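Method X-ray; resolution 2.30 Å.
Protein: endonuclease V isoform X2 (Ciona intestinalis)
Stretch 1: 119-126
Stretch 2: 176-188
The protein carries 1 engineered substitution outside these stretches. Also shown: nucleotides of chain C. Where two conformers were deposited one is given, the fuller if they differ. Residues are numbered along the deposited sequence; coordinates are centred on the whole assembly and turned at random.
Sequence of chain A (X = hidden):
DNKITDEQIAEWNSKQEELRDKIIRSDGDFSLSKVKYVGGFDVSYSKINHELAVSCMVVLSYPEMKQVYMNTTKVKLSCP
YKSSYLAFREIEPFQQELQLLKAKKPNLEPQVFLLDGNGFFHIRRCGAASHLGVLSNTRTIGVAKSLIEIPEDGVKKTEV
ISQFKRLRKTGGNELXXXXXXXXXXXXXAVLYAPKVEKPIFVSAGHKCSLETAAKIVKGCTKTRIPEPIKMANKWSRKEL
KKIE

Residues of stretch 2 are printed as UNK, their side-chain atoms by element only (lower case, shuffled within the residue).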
ATOM      1  N   GLY A 119      -0.215  20.974  16.316  1.00 23.35           N
ATOM      2  CA  GLY A 119      -0.219  21.439  17.686  1.00 22.29           C
ATOM      3  C   GLY A 119      -0.849  22.814  17.776  1.00 23.14           C
ATOM      4  O   GLY A 119      -2.077  22.938  17.796  1.00 24.00           O
ATOM      5  N   PHE A 120      -0.016  23.857  17.806  1.00 24.44           N
ATOM      6  CA  PHE A 120      -0.519  25.231  17.830  1.00 25.03           C
ATOM      7  C   PHE A 120      -1.317  25.558  16.570  1.00 24.89           C
ATOM      8  O   PHE A 120      -2.214  26.410  16.603  1.00 25.49           O
ATOM      9  CB  PHE A 120       0.671  26.184  17.994  1.00 24.27           C
ATOM     10  CG  PHE A 120       0.304  27.643  18.156  1.00 24.63           C
ATOM     11  CD1 PHE A 120      -0.389  28.095  19.272  1.00 26.34           C
ATOM     12  CD2 PHE A 120       0.719  28.573  17.218  1.00 23.24           C
ATOM     13  CE1 PHE A 120      -0.693  29.447  19.426  1.00 25.75           C
ATOM     14  CE2 PHE A 120       0.419  29.924  17.365  1.00 24.30           C
ATOM     15  CZ  PHE A 120      -0.294  30.358  18.467  1.00 25.09           C
ATOM     16  N   PHE A 121      -1.023  24.875  15.462  1.00 23.47           N
ATOM     17  CA  PHE A 121      -1.625  25.138  14.152  1.00 22.25           C
ATOM     18  C   PHE A 121      -3.063  24.624  14.127  1.00 22.88           C
ATOM     19  O   PHE A 121      -3.382  23.588  13.536  1.00 23.35           O
ATOM     20  CB  PHE A 121      -0.763  24.485  13.074  1.00 20.12           C
ATOM     21  CG  PHE A 121      -1.192  24.779  11.672  1.00 17.87           C
ATOM     22  CD1 PHE A 121      -2.116  25.770  11.395  1.00 19.15           C
ATOM     23  CD2 PHE A 121      -0.649  24.063  10.621  1.00 17.68           C
ATOM     24  CE1 PHE A 121      -2.497  26.037  10.087  1.00 21.77           C
ATOM     25  CE2 PHE A 121      -1.020  24.320   9.310  1.00 18.96           C
ATOM     26  CZ  PHE A 121      -1.945  25.309   9.041  1.00 20.91           C
ATOM     27  N   HIS A 122      -3.962  25.414  14.716  1.00 22.63           N
ATOM     28  CA  HIS A 122      -5.306  24.940  15.013  1.00 21.87           C
ATOM     29  C   HIS A 122      -6.215  26.145  15.197  1.00 23.65           C
ATOM     30  O   HIS A 122      -5.768  27.204  15.645  1.00 26.59           O
ATOM     31  CB  HIS A 122      -5.278  24.066  16.268  1.00 22.52           C
ATOM     32  CG  HIS A 122      -6.600  23.483  16.652  1.00 24.91           C
ATOM     33  ND1 HIS A 122      -7.475  24.120  17.506  1.00 26.55           N
ATOM     34  CD2 HIS A 122      -7.167  22.289  16.356  1.00 24.96           C
ATOM     35  CE1 HIS A 122      -8.541  23.361  17.689  1.00 27.03           C
ATOM     36  NE2 HIS A 122      -8.378  22.243  17.005  1.00 26.63           N
ATOM     37  N   ILE A 123      -7.497  25.975  14.846  1.00 23.21           N
ATOM     38  CA  ILE A 123      -8.441  27.094  14.871  1.00 25.10           C
ATOM     39  C   ILE A 123      -8.497  27.747  16.251  1.00 26.52           C
ATOM     40  O   ILE A 123      -8.579  28.977  16.368  1.00 28.88           O
ATOM     41  CB  ILE A 123      -9.836  26.642  14.403  1.00 27.19           C
ATOM     42  CG1 ILE A 123     -10.808  27.823  14.487  1.00 28.43           C
ATOM     43  CG2 ILE A 123     -10.317  25.428  15.202  1.00 27.45           C
ATOM     44  CD1 ILE A 123     -12.158  27.564  13.860  1.00 30.39           C
ATOM     45  N   ARG A 124      -8.470  26.944  17.315  1.00 26.32           N
ATOM     46  CA  ARG A 124      -8.440  27.477  18.669  1.00 27.33           C
ATOM     47  C   ARG A 124      -7.079  27.266  19.332  1.00 27.59           C
ATOM     48  O   ARG A 124      -6.983  27.270  20.562  1.00 28.11           O
ATOM     49  CB  ARG A 124      -9.567  26.872  19.508  1.00 27.24           C
ATOM     50  CG  ARG A 124     -10.964  27.444  19.197  1.00 27.98           C
ATOM     51  CD  ARG A 124     -12.093  26.581  19.781  1.00 28.21           C
ATOM     52  NE  ARG A 124     -12.103  25.225  19.230  1.00 27.79           N
ATOM     53  CZ  ARG A 124     -12.733  24.859  18.113  1.00 25.76           C
ATOM     54  NH1 ARG A 124     -13.418  25.746  17.399  1.00 25.24           N
ATOM     55  NH2 ARG A 124     -12.671  23.598  17.706  1.00 24.45           N
ATOM     56  N   ARG A 125      -6.025  27.089  18.530  1.00 24.95           N
ATOM     57  CA  ARG A 125      -4.644  27.000  19.013  1.00 25.29           C
ATOM     58  C   ARG A 125      -4.461  25.867  20.019  1.00 26.82           C
ATOM     59  O   ARG A 125      -3.696  25.981  20.977  1.00 27.71           O
ATOM     60  CB  ARG A 125      -4.188  28.332  19.609  1.00 26.46           C
ATOM     61  CG  ARG A 125      -4.317  29.511  18.661  1.00 27.22           C
ATOM     62  CD  ARG A 125      -3.526  29.296  17.366  1.00 26.82           C
ATOM     63  NE  ARG A 125      -3.447  30.536  16.601  1.00 27.00           N
ATOM     64  CZ  ARG A 125      -4.298  30.879  15.636  1.00 27.23           C
ATOM     65  NH1 ARG A 125      -5.295  30.065  15.296  1.00 25.28           N
ATOM     66  NH2 ARG A 125      -4.150  32.042  15.011  1.00 28.00           N
ATOM     67  N   CYS A 126      -5.128  24.746  19.775  1.00 26.85           N
ATOM     68  CA  CYS A 126      -5.124  23.618  20.692  0.92 27.00           C
ATOM     69  C   CYS A 126      -5.323  22.319  19.909  1.00 26.70           C
ATOM     70  O   CYS A 126      -6.264  21.559  20.146  1.00 27.45           O
ATOM     71  CB  CYS A 126      -6.206  23.807  21.754  0.92 28.65           C
ATOM     72  SG  CYS A 126      -6.223  22.576  23.088  0.92 28.70           S
ATOM     73  N   UNK A 176       7.287  29.704   6.634  1.00 23.05           N
ATOM     74  CA  UNK A 176       6.405  29.984   7.756  1.00 22.37           C
ATOM     75  C   UNK A 176       4.966  30.054   7.272  1.00 20.18           C
ATOM     76  O   UNK A 176       4.668  30.706   6.268  1.00 21.84           O
ATOM     77  o   UNK A 176       8.260  30.427  10.087  1.00 26.98           O
ATOM     78  c   UNK A 176       6.781  31.296   8.450  1.00 24.95           C
ATOM     79  c   UNK A 176       8.124  31.231   9.142  1.00 26.95           C
ATOM     80  o   UNK A 176       9.022  32.021   8.784  1.00 28.98           O
ATOM     81  N   UNK A 177       4.071  29.383   7.988  1.00 18.83           N
ATOM     82  CA  UNK A 177       2.636  29.471   7.746  1.00 19.41           C
ATOM     83  C   UNK A 177       2.069  30.454   8.760  1.00 21.83           C
ATOM     84  O   UNK A 177       2.323  30.327   9.965  1.00 22.51           O
ATOM     85  c   UNK A 177       2.078  25.739   6.830  1.00 24.88           C
ATOM     86  c   UNK A 177       2.413  27.215   6.676  1.00 22.27           C
ATOM     87  c   UNK A 177       1.971  28.089   7.852  1.00 21.17           C
ATOM     88  c   UNK A 177       0.461  28.212   7.902  1.00 20.76           C
ATOM     89  N   UNK A 178       1.353  31.469   8.277  1.00 21.61           N
ATOM     90  CA  UNK A 178       1.033  32.641   9.084  1.00 22.41           C
ATOM     91  C   UNK A 178      -0.469  32.870   9.113  1.00 23.40           C
ATOM     92  O   UNK A 178      -1.147  32.778   8.084  1.00 25.61           O
ATOM     93  c   UNK A 178       4.087  34.731   7.906  1.00 19.81           C
ATOM     94  c   UNK A 178       1.756  33.890   8.529  1.00 22.12           C
ATOM     95  c   UNK A 178       1.193  35.168   9.129  1.00 24.97           C
ATOM     96  c   UNK A 178       3.262  33.789   8.773  1.00 20.62           C
ATOM     97  N   UNK A 179      -0.970  33.242  10.286  1.00 23.11           N
ATOM     98  CA  UNK A 179      -2.327  33.746  10.451  1.00 25.68           C
ATOM     99  C   UNK A 179      -2.340  35.247  10.208  1.00 26.15           C
ATOM    100  O   UNK A 179      -1.683  35.997  10.933  1.00 26.80           O
ATOM    101  c   UNK A 179      -2.843  33.452  11.857  1.00 27.08           C
ATOM    102  o   UNK A 179      -3.895  34.339  12.211  1.00 29.97           O
ATOM    103  N   UNK A 180      -3.100  35.684   9.209  1.00 26.42           N
ATOM    104  CA  UNK A 180      -3.250  37.111   8.954  1.00 28.28           C
ATOM    105  C   UNK A 180      -4.208  37.774   9.926  1.00 29.49           C
ATOM    106  O   UNK A 180      -4.187  39.000  10.061  1.00 31.68           O
ATOM    107  c   UNK A 180      -3.731  37.362   7.520  1.00 31.20           C
ATOM    108  c   UNK A 180      -2.679  36.936   6.514  1.00 28.69           C
ATOM    109  o   UNK A 180      -4.940  36.627   7.288  1.00 35.27           O
ATOM    110  N   UNK A 181      -5.022  36.991  10.629  1.00 28.16           N
ATOM    111  CA  UNK A 181      -5.954  37.566  11.586  1.00 31.13           C
ATOM    112  C   UNK A 181      -5.265  37.856  12.909  1.00 29.64           C
ATOM    113  O   UNK A 181      -5.587  38.847  13.567  1.00 31.94           O
ATOM    114  c   UNK A 181      -9.105  37.961  12.613  1.00 44.84           C
ATOM    115  c   UNK A 181      -7.131  36.607  11.795  1.00 34.47           C
ATOM    116  c   UNK A 181      -8.048  36.937  12.968  1.00 38.92           C
ATOM    117  o   UNK A 181      -9.762  38.483  13.543  1.00 48.69           O
ATOM    118  o   UNK A 181      -9.279  38.246  11.405  1.00 46.29           O
ATOM    119  N   UNK A 182      -4.308  37.017  13.303  1.00 28.26           N
ATOM    120  CA  UNK A 182      -3.554  37.212  14.527  1.00 28.08           C
ATOM    121  C   UNK A 182      -2.118  37.665  14.296  1.00 27.16           C
ATOM    122  O   UNK A 182      -1.421  37.951  15.274  1.00 28.38           O
ATOM    123  c   UNK A 182      -7.000  36.178  17.097  1.00 39.64           C
ATOM    124  n   UNK A 182      -7.740  37.305  17.741  1.00 44.25           N
ATOM    125  c   UNK A 182      -3.559  35.921  15.359  1.00 26.11           C
ATOM    126  c   UNK A 182      -5.713  36.653  16.429  1.00 36.00           C
ATOM    127  c   UNK A 182      -4.950  35.492  15.778  1.00 30.14           C
ATOM    128  N   UNK A 183      -1.656  37.724  13.042  1.00 25.95           N
ATOM    129  CA  UNK A 183      -0.310  38.202  12.711  1.00 25.11           C
ATOM    130  C   UNK A 183       0.746  37.398  13.472  1.00 24.12           C
ATOM    131  O   UNK A 183       1.599  37.951  14.167  1.00 24.58           O
ATOM    132  n   UNK A 183       1.836  41.066  13.161  1.00 28.12           N
ATOM    133  o   UNK A 183       1.357  40.093  11.191  1.00 27.94           O
ATOM    134  c   UNK A 183      -0.172  39.703  12.995  1.00 27.87           C
ATOM    135  c   UNK A 183       1.078  40.309  12.371  1.00 29.23           C
ATOM    136  N   UNK A 184       0.666  36.074  13.350  1.00 23.74           N
ATOM    137  CA  UNK A 184       1.595  35.195  14.045  1.00 24.10           C
ATOM    138  C   UNK A 184       1.857  33.963  13.193  1.00 23.70           C
ATOM    139  O   UNK A 184       1.038  33.577  12.354  1.00 25.21           O
ATOM    140  c   UNK A 184      -0.814  33.600  16.735  1.00 28.54           C
ATOM    141  c   UNK A 184       1.055  34.778  15.428  1.00 24.31           C
ATOM    142  c   UNK A 184      -0.252  33.989  15.367  1.00 24.65           C
ATOM    143  o   UNK A 184      -0.098  33.747  17.752  1.00 30.91           O
ATOM    144  o   UNK A 184      -1.988  33.149  16.789  1.00 28.70           O
ATOM    145  N   UNK A 185       3.008  33.338  13.432  1.00 22.70           N
ATOM    146  CA  UNK A 185       3.354  32.089  12.764  1.00 21.32           C
ATOM    147  C   UNK A 185       2.666  30.938  13.483  1.00 23.17           C
ATOM    148  O   UNK A 185       2.737  30.816  14.714  1.00 25.30           O
ATOM    149  c   UNK A 185       5.537  33.019  11.924  1.00 20.07           C
ATOM    150  c   UNK A 185       4.877  31.889  12.718  1.00 22.04           C
ATOM    151  c   UNK A 185       5.209  30.532  12.095  1.00 21.64           C
ATOM    152  N   UNK A 186       1.973  30.106  12.717  1.00 21.59           N
ATOM    153  CA  UNK A 186       1.277  28.944  13.242  1.00 21.35           C
ATOM    154  C   UNK A 186       2.083  27.662  13.112  1.00 20.90           C
ATOM    155  O   UNK A 186       1.961  26.774  13.967  1.00 20.20           O
ATOM    156  c   UNK A 186      -2.343  29.596  11.853  1.00 26.60           C
ATOM    157  c   UNK A 186      -1.053  29.942  12.584  1.00 25.16           C
ATOM    158  c   UNK A 186      -1.350  30.353  14.019  1.00 25.97           C
ATOM    159  c   UNK A 186      -0.062  28.772  12.519  1.00 22.67           C
ATOM    160  N   UNK A 187       2.871  27.538  12.048  1.00 21.63           N
ATOM    161  CA  UNK A 187       3.559  26.299  11.724  1.00 20.96           C
ATOM    162  C   UNK A 187       4.654  26.596  10.713  1.00 22.05           C
ATOM    163  O   UNK A 187       4.831  27.731  10.261  1.00 21.45           O
ATOM    164  c   UNK A 187       2.586  25.252  11.175  1.00 20.00           C
ATOM    165  N   UNK A 188       5.366  25.544  10.330  1.00 22.01           N
ATOM    166  CA  UNK A 188       6.453  25.626   9.368  1.00 23.65           C
ATOM    167  C   UNK A 188       6.255  24.497   8.366  1.00 23.60           C
ATOM    168  O   UNK A 188       6.166  23.328   8.757  1.00 24.01           O
ATOM    169  c   UNK A 188       8.891  26.396   9.508  1.00 30.44           C
ATOM    170  c   UNK A 188       7.804  25.525  10.081  1.00 26.96           C
ATOM    171  n   UNK A 188      10.330  29.120  10.369  1.00 37.43           N
ATOM    172  c   UNK A 188       9.929  26.673  10.581  1.00 34.57           C
ATOM    173  c   UNK A 188      10.902  27.771  10.166  1.00 36.79           C
TER
ATOM    174  P    DI C   5      -8.092  17.553   7.367  1.00 26.98           P
ATOM    175  OP1  DI C   5      -7.715  17.327   5.929  1.00 28.32           O
ATOM    176  OP2  DI C   5      -9.105  16.546   7.852  1.00 27.07           O
ATOM    177  O5'  DI C   5      -6.750  17.600   8.323  1.00 27.31           O
ATOM    178  C5'  DI C   5      -5.521  18.042   7.805  1.00 25.36           C
ATOM    179  C4'  DI C   5      -4.398  17.640   8.746  1.00 23.48           C
ATOM    180  O4'  DI C   5      -4.637  18.403  10.155  1.00 23.70           O
ATOM    181  C3'  DI C   5      -4.391  16.343   8.990  1.00 23.66           C
ATOM    182  O3'  DI C   5      -2.994  15.809   9.091  1.00 24.02           O
ATOM    183  C2'  DI C   5      -5.077  16.158  10.366  1.00 22.14           C
ATOM    184  C1'  DI C   5      -4.802  17.493  11.087  1.00 22.73           C
ATOM    185  N9   DI C   5      -5.960  17.808  11.939  1.00 24.08           N
ATOM    186  C8   DI C   5      -7.284  17.970  11.789  1.00 25.24           C
ATOM    187  N7   DI C   5      -7.787  18.234  13.014  1.00 24.03           N
ATOM    188  C5   DI C   5      -6.793  18.228  13.887  1.00 23.97           C
ATOM    189  C6   DI C   5      -6.755  18.458  15.398  1.00 26.24           C
ATOM    190  O6   DI C   5      -7.743  18.687  16.006  1.00 28.07           O
ATOM    191  N1   DI C   5      -5.514  18.384  16.085  1.00 25.73           N
ATOM    192  C2   DI C   5      -4.307  18.094  15.369  1.00 24.41           C
ATOM    193  N3   DI C   5      -4.350  17.870  13.934  1.00 22.21           N
ATOM    194  C4   DI C   5      -5.647  17.953  13.217  1.00 22.76           C

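Position 176 has four side-chain atoms: two carbons, the second carrying two oxygens. It is out of reach of stretch 1. This is Asp 176.

Position 177 has four carbons, forked at the first, with one arm two carbons long. Its CA-to-CB bond points toward stretch 1, and the short arm lies 3.9 Å from CZ of Phe 121. That branching identifies Ile 177, and the short arm is CG2.

Position 178 repeats the pattern: four carbons, forked at the first, one arm longer. It touches nothing on stretch 1 and is exposed. It is Ile 178.

Position 179 has one carbon and one oxygen. The oxygen lies 3.6 Å from NH2 of Arg 125. This is Ser 179.

Position 180 has one carbon that carries an oxygen and a second carbon. It is out of reach of stretch 1. It is Thr 180.

Position 181 has three carbons, the third carrying two oxygens. It starts toward stretch 1, but its end leads away and makes no contact. It is Glu 181.

Position 182 has four carbons in a row ending in nitrogen. Its second carbon lies 3.6 Å from NH2 of Arg 125, while the chain end leads away. It is Lys 182. Its backbone N donates to OG of Ser 179 at 2.9 Å, helping to hold the turn.

Position 183 has two carbons, the second carrying one oxygen and one nitrogen. It is exposed and out of reach. It is Asn 183.

Position 184 has three carbons, the third carrying two oxygens. One oxygen is 3.0 Å from NE of Arg 125, and the other is 3.5 Å from CZ of Phe 120. It is Glu 184.

Position 185 has three carbons, forked at the first. Its CA-to-CB bond points away from stretch 1, but the backbone O lies 3.6 Å from CE2 of Phe 120. It is Val 185.

Position 186 has four carbons, forked at the second. One branch end lies 3.3 Å from NE of Arg 125 and 3.8 Å from CE2 of Phe 120. It is Leu 186, and that branch end is CD2.

Position 187 has a single carbon, 3.5 Å from CD2 of Phe 121. It is Ala 187.

Position 188 has four carbons in a row ending in nitrogen. Its CA-to-CB bond points away from stretch 1, and it makes no contact there. It is Lys 188. Its NZ forms a salt bridge with OD1 of Asp 176 at a very short 2.5 Å.

The contact combines apolar packing with one salt bridge. Phe 121 packs against Ile 177, Leu 186 and Ala 187. Leu 186 CD2 lies over one face of the Arg 125 guanidinium. Glu 184 OE2 approaches that group at its edge, accepting hydrogen bonds from NE and NH2 of Arg 125, both 3.0 Å. Arg 125 NH1 also donates to O of His 122 at 2.9 Å, tying the guanidinium back to its own turn.

Stretch 2, residues 176-188: DIISTEKNEVLAK
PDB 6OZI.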